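Local structure of copper-containing nitrite reductase (Thermus scotoductus, 6HBE) at residues V393-Q398 and V425-I430. The protein probably reduces nitrite to nitric oxide with electrons from cytochrome c, working as a copper-containing homotrimer. Sequence-based numbering, arbitrary orientation.
Sequences VVIDVQ and VYICSI. With CU (copper (II) ion), chain L.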
# COMPACT_ATOMS: atom_id res chain seq x y z
N VAL C 393 19.02 21.19 -16.50
CA VAL C 393 19.88 22.34 -16.93
C VAL C 393 20.88 22.68 -15.80
O VAL C 393 20.49 22.97 -14.66
CB VAL C 393 19.04 23.59 -17.31
CG1 VAL C 393 17.91 23.24 -18.27
CG2 VAL C 393 18.42 24.30 -16.11
N VAL C 394 22.18 22.62 -16.09
CA VAL C 394 23.18 22.94 -15.07
C VAL C 394 23.12 24.43 -14.72
O VAL C 394 23.04 25.29 -15.63
CB VAL C 394 24.59 22.54 -15.53
CG1 VAL C 394 25.65 23.03 -14.54
CG2 VAL C 394 24.69 21.04 -15.67
N ILE C 395 23.14 24.73 -13.42
CA ILE C 395 23.17 26.12 -12.94
C ILE C 395 24.34 26.46 -11.99
O ILE C 395 24.44 27.60 -11.53
CB ILE C 395 21.83 26.54 -12.30
CG1 ILE C 395 21.45 25.62 -11.13
CG2 ILE C 395 20.74 26.55 -13.36
CD1 ILE C 395 20.83 26.35 -9.95
N ASP C 396 25.23 25.48 -11.73
CA ASP C 396 26.43 25.66 -10.91
C ASP C 396 27.49 24.77 -11.55
O ASP C 396 27.42 23.53 -11.48
CB ASP C 396 26.18 25.26 -9.44
CG ASP C 396 27.39 25.51 -8.51
OD1 ASP C 396 28.55 25.50 -8.95
OD2 ASP C 396 27.17 25.69 -7.29
N VAL C 397 28.47 25.42 -12.18
CA VAL C 397 29.41 24.77 -13.08
C VAL C 397 30.75 24.65 -12.35
O VAL C 397 31.36 25.68 -12.05
CB VAL C 397 29.59 25.60 -14.37
CG1 VAL C 397 30.46 24.87 -15.40
CG2 VAL C 397 28.23 25.95 -14.97
N GLN C 398 31.17 23.41 -12.05
CA GLN C 398 32.51 23.14 -11.47
C GLN C 398 33.19 22.01 -12.24
O GLN C 398 33.71 21.05 -11.68
CB GLN C 398 32.44 22.88 -9.96
CG GLN C 398 32.39 24.18 -9.15
CD GLN C 398 31.79 24.01 -7.77
OE1 GLN C 398 30.68 23.48 -7.62
NE2 GLN C 398 32.49 24.50 -6.74
N VAL C 425 25.64 21.10 -10.30
CA VAL C 425 24.30 21.15 -9.73
C VAL C 425 23.37 21.52 -10.87
O VAL C 425 23.65 22.48 -11.59
CB VAL C 425 24.17 22.20 -8.60
CG1 VAL C 425 22.80 22.14 -7.93
CG2 VAL C 425 25.28 22.02 -7.57
N TYR C 426 22.29 20.75 -11.05
CA TYR C 426 21.32 21.01 -12.12
C TYR C 426 19.90 21.13 -11.56
O TYR C 426 19.61 20.63 -10.47
CB TYR C 426 21.41 19.95 -13.24
CG TYR C 426 21.06 18.53 -12.80
CD1 TYR C 426 22.02 17.70 -12.21
CD2 TYR C 426 19.78 18.01 -12.98
CE1 TYR C 426 21.70 16.41 -11.79
CE2 TYR C 426 19.45 16.71 -12.55
CZ TYR C 426 20.40 15.92 -11.95
OH TYR C 426 20.10 14.61 -11.54
N ILE C 427 19.06 21.85 -12.30
CA ILE C 427 17.63 21.98 -12.00
C ILE C 427 16.80 21.60 -13.21
O ILE C 427 17.33 21.40 -14.30
CB ILE C 427 17.22 23.42 -11.51
CG1 ILE C 427 17.46 24.49 -12.59
CG2 ILE C 427 17.98 23.79 -10.24
CD1 ILE C 427 17.01 25.88 -12.21
N CYS C 428 15.48 21.55 -13.02
CA CYS C 428 14.55 21.60 -14.13
C CYS C 428 14.13 23.05 -14.38
O CYS C 428 13.74 23.76 -13.44
CB CYS C 428 13.34 20.74 -13.83
SG CYS C 428 12.06 20.83 -15.07
N SER C 429 14.18 23.50 -15.63
CA SER C 429 13.84 24.90 -15.94
C SER C 429 12.33 25.15 -15.84
O SER C 429 11.92 26.27 -15.55
CB SER C 429 14.37 25.31 -17.34
OG SER C 429 13.72 24.63 -18.39
N ILE C 430 11.54 24.09 -16.01
CA ILE C 430 10.08 24.17 -15.90
C ILE C 430 9.68 24.32 -14.42
O ILE C 430 8.81 25.14 -14.08
CB ILE C 430 9.40 22.94 -16.57
CG1 ILE C 430 9.84 22.83 -18.05
CG2 ILE C 430 7.86 23.01 -16.52
CD1 ILE C 430 9.43 21.56 -18.76
CU CU L . 10.30 19.69 -14.18
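The carbonyl oxygen of Val425 is gripped by two backbone N-H groups and touched by a C-H. Ile395 N makes the strong bond, 2.9 Å to Val425 O and in the carbonyl plane, while Asp396 N adds a weak one and Val394 CA a CA-H...O contact. Two consecutive residues thus face one, which defines a classic beta bulge and shifts the antiparallel register by one residue. Val425 N returns a bond to Asp396 O on a lone pair (3.2 Å) and closes the bulge; beyond it lies the regular pair Val393 and Ile427, which exchange two bonds, the shorter being Val393 N to Ile427 O at 2.8 Å.

Around the bulge the side chains pack on one another. Ile395, with CG1 in the crowded position between N and carbonyl carbon (chi1 58°), crosses Ile427 at about a right angle, and its CD1 lies 3.8 Å from Ile427 CG2. Val393 CG2 comes obliquely, 3.7 Å from Ile427 CG1. Asp396 CB meets Val425 CB at 3.8 Å, its carboxylate carried anti to the backbone N. On the opposite face Tyr426 lies beside Val394, but its ring runs inward to an edge-to-face contact with Phe358.

Beyond the paired residues, Cys428 SG binds copper at 2.3 Å in a site completed by His390, His431 and Met434, and Ser429 OG bonds to Asp391. Strand 393-398 is an edge strand of its sheet within this chain, and its pairing, locally bulged, with the strand that runs into the cysteine ligand loop is typical of the cupredoxin fold of the plastocyanin/azurin family.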